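Long-range contact in effector protein Lem4 (lpg1101) (Legionella pneumophila subsp. pneumophila, PDB 6CGK), which is a translocated Legionella effector whose haloacid dehalogenase (HAD) domain, the part in this chain, acts as a magnesium-dependent protein tyrosine phosphatase: residues L41-M55 with N96-E108. The protein carries 1 engineered substitution. Numbering follows the deposited sequence. Where two conformers were deposited one is given.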
loop_
_atom_site.group_PDB
_atom_site.type_symbol
_atom_site.label_atom_id
_atom_site.label_comp_id
_atom_site.label_asym_id
_atom_site.label_seq_id
_atom_site.Cartn_x
_atom_site.Cartn_y
_atom_site.Cartn_z
ATOM N N LEU A 41 -14.540 -11.655 -8.631
ATOM C CA LEU A 41 -14.515 -11.274 -7.213
ATOM C C LEU A 41 -14.154 -9.805 -7.040
ATOM O O LEU A 41 -14.751 -9.095 -6.217
ATOM C CB LEU A 41 -13.530 -12.161 -6.459
ATOM C CG LEU A 41 -13.258 -11.801 -4.987
ATOM C CD1 LEU A 41 -14.539 -11.933 -4.172
ATOM C CD2 LEU A 41 -12.167 -12.685 -4.395
ATOM N N CYS A 42 -13.170 -9.333 -7.813
ATOM C CA CYS A 42 -12.790 -7.939 -7.730
ATOM C C CYS A 42 -13.930 -7.044 -8.221
ATOM O O CYS A 42 -14.274 -6.062 -7.558
ATOM C CB CYS A 42 -11.510 -7.755 -8.528
ATOM S SG CYS A 42 -10.836 -6.140 -8.463
ATOM N N GLU A 43 -14.570 -7.407 -9.347
ATOM C CA GLU A 43 -15.698 -6.616 -9.810
ATOM C C GLU A 43 -16.837 -6.634 -8.782
ATOM O O GLU A 43 -17.480 -5.607 -8.537
ATOM C CB GLU A 43 -16.158 -7.140 -11.165
ATOM C CG GLU A 43 -17.467 -6.575 -11.569
ATOM C CD GLU A 43 -17.350 -5.160 -12.114
ATOM O OE1 GLU A 43 -18.413 -4.501 -12.184
ATOM O OE2 GLU A 43 -16.217 -4.707 -12.454
ATOM N N ALA A 44 -17.127 -7.801 -8.192
ATOM C CA ALA A 44 -18.207 -7.875 -7.215
ATOM C C ALA A 44 -17.911 -7.008 -5.986
ATOM O O ALA A 44 -18.791 -6.298 -5.484
ATOM C CB ALA A 44 -18.415 -9.328 -6.781
ATOM N N LEU A 45 -16.684 -7.054 -5.490
ATOM C CA LEU A 45 -16.360 -6.269 -4.281
ATOM C C LEU A 45 -16.289 -4.765 -4.563
ATOM O O LEU A 45 -16.427 -3.956 -3.632
ATOM C CB LEU A 45 -15.042 -6.736 -3.666
ATOM C CG LEU A 45 -15.209 -7.962 -2.760
ATOM C CD1 LEU A 45 -13.905 -8.723 -2.518
ATOM C CD2 LEU A 45 -15.834 -7.555 -1.428
ATOM N N SER A 46 -16.125 -4.374 -5.819
ATOM C CA SER A 46 -15.834 -2.966 -6.106
ATOM C C SER A 46 -16.907 -2.034 -5.549
ATOM O O SER A 46 -16.613 -0.899 -5.146
ATOM C CB SER A 46 -15.697 -2.771 -7.630
ATOM O OG SER A 46 -16.929 -3.012 -8.334
ATOM N N THR A 47 -18.165 -2.470 -5.561
ATOM C CA THR A 47 -19.268 -1.620 -5.148
ATOM C C THR A 47 -19.690 -1.853 -3.696
ATOM O O THR A 47 -20.734 -1.342 -3.273
ATOM C CB THR A 47 -20.463 -1.831 -6.078
ATOM O OG1 THR A 47 -20.793 -3.218 -6.146
ATOM C CG2 THR A 47 -20.115 -1.394 -7.483
ATOM N N LYS A 48 -18.929 -2.634 -2.941
ATOM C CA LYS A 48 -19.328 -3.004 -1.576
ATOM C C LYS A 48 -18.726 -1.990 -0.601
ATOM O O LYS A 48 -17.568 -2.105 -0.157
ATOM C CB LYS A 48 -18.900 -4.428 -1.255
ATOM C CG LYS A 48 -19.561 -5.515 -2.206
ATOM C CD LYS A 48 -21.060 -5.333 -2.314
ATOM C CE LYS A 48 -21.697 -6.398 -3.239
ATOM N NZ LYS A 48 -21.643 -5.970 -4.693
ATOM N N ALA A 49 -19.528 -0.980 -0.255
ATOM C CA ALA A 49 -18.983 0.214 0.379
ATOM C C ALA A 49 -19.039 0.153 1.901
ATOM O O ALA A 49 -18.639 1.117 2.557
ATOM C CB ALA A 49 -19.723 1.461 -0.127
ATOM N N THR A 50 -19.509 -0.950 2.492
ATOM C CA THR A 50 -19.481 -1.079 3.945
ATOM C C THR A 50 -18.833 -2.400 4.358
ATOM O O THR A 50 -18.779 -3.367 3.590
ATOM C CB THR A 50 -20.892 -1.019 4.563
ATOM O OG1 THR A 50 -21.626 -2.185 4.183
ATOM C CG2 THR A 50 -21.645 0.205 4.079
ATOM N N PHE A 51 -18.332 -2.409 5.591
ATOM C CA PHE A 51 -17.756 -3.617 6.183
ATOM C C PHE A 51 -18.709 -4.799 6.062
ATOM O O PHE A 51 -18.298 -5.904 5.677
ATOM C CB PHE A 51 -17.414 -3.315 7.640
ATOM C CG PHE A 51 -16.905 -4.490 8.440
ATOM C CD1 PHE A 51 -15.584 -4.896 8.350
ATOM C CD2 PHE A 51 -17.747 -5.152 9.314
ATOM C CE1 PHE A 51 -15.096 -5.956 9.133
ATOM C CE2 PHE A 51 -17.285 -6.215 10.107
ATOM C CZ PHE A 51 -15.952 -6.618 10.034
ATOM N N ASP A 52 -19.992 -4.582 6.385
ATOM C CA ASP A 52 -20.940 -5.695 6.374
ATOM C C ASP A 52 -21.107 -6.267 4.971
ATOM O O ASP A 52 -21.267 -7.481 4.801
ATOM C CB ASP A 52 -22.308 -5.252 6.902
ATOM C CG ASP A 52 -22.318 -4.988 8.399
ATOM O OD1 ASP A 52 -21.468 -5.557 9.101
ATOM O OD2 ASP A 52 -23.191 -4.223 8.865
ATOM N N GLU A 53 -21.108 -5.412 3.964
ATOM C CA GLU A 53 -21.276 -5.926 2.606
ATOM C C GLU A 53 -20.014 -6.636 2.143
ATOM O O GLU A 53 -20.077 -7.660 1.456
ATOM C CB GLU A 53 -21.626 -4.785 1.637
ATOM C CG GLU A 53 -22.964 -4.125 1.915
ATOM C CD GLU A 53 -23.252 -2.993 0.951
ATOM O OE1 GLU A 53 -22.674 -1.906 1.126
ATOM O OE2 GLU A 53 -24.037 -3.201 0.003
ATOM N N ARG A 54 -18.852 -6.082 2.472
ATOM C CA ARG A 54 -17.607 -6.719 2.069
ATOM C C ARG A 54 -17.421 -8.076 2.734
ATOM O O ARG A 54 -16.952 -9.021 2.100
ATOM C CB ARG A 54 -16.442 -5.775 2.386
ATOM C CG ARG A 54 -16.450 -4.550 1.484
ATOM C CD ARG A 54 -15.198 -3.682 1.737
ATOM N NE ARG A 54 -15.078 -3.048 3.066
ATOM C CZ ARG A 54 -15.438 -1.785 3.308
ATOM N NH1 ARG A 54 -15.999 -1.062 2.345
ATOM N NH2 ARG A 54 -15.192 -1.216 4.512
ATOM N N MET A 55 -17.731 -8.179 4.029
ATOM C CA MET A 55 -17.384 -9.386 4.776
ATOM C C MET A 55 -18.128 -10.605 4.267
ATOM O O MET A 55 -17.725 -11.745 4.548
ATOM C CB MET A 55 -17.661 -9.180 6.270
ATOM C CG MET A 55 -16.614 -8.245 6.931
ATOM S SD MET A 55 -14.945 -8.951 6.810
ATOM C CE MET A 55 -15.393 -10.648 7.021
ATOM N N ASN A 96 -6.459 -0.680 -8.510
ATOM C CA ASN A 96 -7.611 -1.494 -8.148
ATOM C C ASN A 96 -8.630 -0.635 -7.385
ATOM O O ASN A 96 -8.405 0.537 -7.084
ATOM C CB ASN A 96 -7.154 -2.706 -7.329
ATOM C CG ASN A 96 -8.063 -3.908 -7.513
ATOM O OD1 ASN A 96 -9.272 -3.758 -7.640
ATOM N ND2 ASN A 96 -7.471 -5.091 -7.603
ATOM N N HIS A 97 -9.774 -1.230 -7.099
ATOM C CA HIS A 97 -10.887 -0.557 -6.439
ATOM C C HIS A 97 -10.636 -0.416 -4.953
ATOM O O HIS A 97 -10.151 -1.349 -4.308
ATOM C CB HIS A 97 -12.170 -1.381 -6.599
ATOM C CG HIS A 97 -12.557 -1.632 -8.018
ATOM N ND1 HIS A 97 -13.168 -0.679 -8.803
ATOM C CD2 HIS A 97 -12.426 -2.736 -8.791
ATOM C CE1 HIS A 97 -13.401 -1.187 -10.003
ATOM N NE2 HIS A 97 -12.957 -2.434 -10.023
ATOM N N GLU A 98 -11.024 0.744 -4.409
ATOM C CA GLU A 98 -10.892 0.996 -2.981
ATOM C C GLU A 98 -11.572 -0.081 -2.151
ATOM O O GLU A 98 -11.063 -0.487 -1.089
ATOM C CB GLU A 98 -11.512 2.348 -2.655
ATOM C CG GLU A 98 -11.239 2.746 -1.235
ATOM C CD GLU A 98 -11.711 4.147 -0.938
ATOM O OE1 GLU A 98 -12.021 4.889 -1.895
ATOM O OE2 GLU A 98 -11.771 4.508 0.253
ATOM N N ASN A 99 -12.770 -0.486 -2.561
ATOM C CA ASN A 99 -13.496 -1.451 -1.727
ATOM C C ASN A 99 -12.909 -2.850 -1.822
ATOM O O ASN A 99 -13.077 -3.665 -0.894
ATOM C CB ASN A 99 -14.974 -1.441 -2.095
ATOM C CG ASN A 99 -15.646 -0.190 -1.589
ATOM O OD1 ASN A 99 -15.233 0.352 -0.553
ATOM N ND2 ASN A 99 -16.653 0.305 -2.322
ATOM N N TYR A 100 -12.240 -3.174 -2.921
ATOM C CA TYR A 100 -11.566 -4.472 -2.971
ATOM C C TYR A 100 -10.368 -4.464 -2.030
ATOM O O TYR A 100 -10.123 -5.436 -1.298
ATOM C CB TYR A 100 -11.131 -4.772 -4.401
ATOM C CG TYR A 100 -10.461 -6.112 -4.608
ATOM C CD1 TYR A 100 -11.219 -7.294 -4.608
ATOM C CD2 TYR A 100 -9.078 -6.197 -4.816
ATOM C CE1 TYR A 100 -10.611 -8.529 -4.826
ATOM C CE2 TYR A 100 -8.461 -7.416 -5.041
ATOM C CZ TYR A 100 -9.240 -8.587 -5.041
ATOM O OH TYR A 100 -8.654 -9.815 -5.282
ATOM N N ILE A 101 -9.601 -3.374 -2.059
ATOM C CA ILE A 101 -8.459 -3.241 -1.161
ATOM C C ILE A 101 -8.914 -3.308 0.285
ATOM O O ILE A 101 -8.355 -4.069 1.077
ATOM C CB ILE A 101 -7.682 -1.955 -1.475
ATOM C CG1 ILE A 101 -7.117 -2.073 -2.888
ATOM C CG2 ILE A 101 -6.621 -1.705 -0.346
ATOM C CD1 ILE A 101 -6.506 -0.723 -3.459
ATOM N N LYS A 102 -9.935 -2.522 0.659
ATOM C CA LYS A 102 -10.421 -2.572 2.044
ATOM C C LYS A 102 -10.913 -3.960 2.411
ATOM O O LYS A 102 -10.695 -4.428 3.536
ATOM C CB LYS A 102 -11.552 -1.560 2.270
ATOM C CG LYS A 102 -11.081 -0.095 2.213
ATOM C CD LYS A 102 -12.238 0.855 2.486
ATOM C CE LYS A 102 -11.782 2.300 2.609
ATOM N NZ LYS A 102 -12.984 3.165 2.771
ATOM N N ALA A 103 -11.622 -4.625 1.485
ATOM C CA ALA A 103 -12.129 -5.952 1.779
ATOM C C ALA A 103 -10.995 -6.907 2.112
ATOM O O ALA A 103 -11.077 -7.684 3.066
ATOM C CB ALA A 103 -12.943 -6.476 0.569
ATOM N N LEU A 104 -9.945 -6.925 1.290
ATOM C CA LEU A 104 -8.874 -7.894 1.544
ATOM C C LEU A 104 -8.161 -7.581 2.861
ATOM O O LEU A 104 -7.858 -8.492 3.639
ATOM C CB LEU A 104 -7.860 -7.898 0.391
ATOM C CG LEU A 104 -8.246 -8.986 -0.641
ATOM C CD1 LEU A 104 -9.643 -8.763 -1.184
ATOM C CD2 LEU A 104 -7.232 -9.039 -1.774
ATOM N N LEU A 105 -7.877 -6.308 3.124
ATOM C CA LEU A 105 -7.339 -5.950 4.443
ATOM C C LEU A 105 -8.247 -6.458 5.565
ATOM O O LEU A 105 -7.777 -7.032 6.563
ATOM C CB LEU A 105 -7.163 -4.443 4.517
ATOM C CG LEU A 105 -6.122 -3.888 3.525
ATOM C CD1 LEU A 105 -6.184 -2.346 3.442
ATOM C CD2 LEU A 105 -4.708 -4.361 3.889
ATOM N N GLU A 106 -9.555 -6.227 5.444
ATOM C CA GLU A 106 -10.484 -6.691 6.478
ATOM C C GLU A 106 -10.502 -8.211 6.615
ATOM O O GLU A 106 -10.577 -8.740 7.729
ATOM C CB GLU A 106 -11.885 -6.153 6.195
ATOM C CG GLU A 106 -11.955 -4.652 6.466
ATOM C CD GLU A 106 -13.057 -3.943 5.724
ATOM O OE1 GLU A 106 -13.823 -4.612 4.971
ATOM O OE2 GLU A 106 -13.135 -2.703 5.886
ATOM N N PHE A 107 -10.492 -8.935 5.490
ATOM C CA PHE A 107 -10.458 -10.389 5.528
ATOM C C PHE A 107 -9.264 -10.905 6.305
ATOM O O PHE A 107 -9.318 -11.999 6.865
ATOM C CB PHE A 107 -10.380 -10.973 4.101
ATOM C CG PHE A 107 -11.569 -10.679 3.210
ATOM C CD1 PHE A 107 -12.827 -10.396 3.721
ATOM C CD2 PHE A 107 -11.392 -10.686 1.833
ATOM C CE1 PHE A 107 -13.921 -10.142 2.846
ATOM C CE2 PHE A 107 -12.479 -10.461 0.946
ATOM C CZ PHE A 107 -13.726 -10.162 1.461
ATOM N N GLU A 108 -8.148 -10.170 6.274
ATOM C CA GLU A 108 -6.934 -10.567 6.966
ATOM C C GLU A 108 -6.806 -9.917 8.341
ATOM O O GLU A 108 -5.760 -10.057 8.989
ATOM C CB GLU A 108 -5.721 -10.208 6.102
ATOM C CG GLU A 108 -5.775 -10.836 4.717
ATOM C CD GLU A 108 -5.363 -12.282 4.729
ATOM O OE1 GLU A 108 -4.812 -12.693 5.765
ATOM O OE2 GLU A 108 -5.588 -13.016 3.728
HETATM O O HOH W 1 -13.155 -4.307 -11.974
HETATM O O HOH W 2 -14.319 0.611 -4.768
#
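Arg54 of helix 51-55 meets Glu106 of helix 98-107 in a side-on salt bridge, at the outer flank of the Rossmann-like HAD domain. Helix 98-107 follows strand 89-93 of the parallel sheet. Helices 41-46 and 51-55 lie across helix 98-107, their directions 101° and 75° from its own.

Arg54 is a knob among Asn99, Lys102, Ala103 and Glu106. A bend at chi3 (-65°) turns its NE and NH2 toward the carboxylate. Arg54 NE donates almost straight to Glu106 OE1 at 2.8 Å, within the guanidinium plane. Arg54 NH2 meets the syn lone pair of Glu106 OE2 at 2.9 Å. Lys102 CB lies over one guanidinium face, and the backbone around Thr50 and Phe51 lies over the other. NH1 donates to Lys48 O, so three bonds fix the group's rotation. Glu106 OE2 is also hydrogen-bonded to His112 NE2.

Asn99 ND2 donates to Ser46 O at 3.1 Å, coming from above the carbonyl plane. A water that donates to Ser46 O also accepts from Asn99 N.

Leu45 points into the interface. Leu45 CD2 packs on Ala103 CB at 3.7 Å, and Leu45 CD1 reaches the rings of Tyr100 and Phe107. Met55 SD stands at the edge of the Phe107 ring, a Met-aromatic contact.

In the conformer given here, Cys42 SG lies over one face of the Tyr100 ring, 4.0 Å from its centroid. In that conformer the same sulfur sits at the edge of the His97 ring. Asn96 ND2 is hydrogen-bonded to Asp25 OD2, and Asp25 is a magnesium ligand, so this end of the contact borders the active site. Ser46 CB makes a CH-pi contact over the centre of the His97 ring, 3.3 Å from the ring centroid.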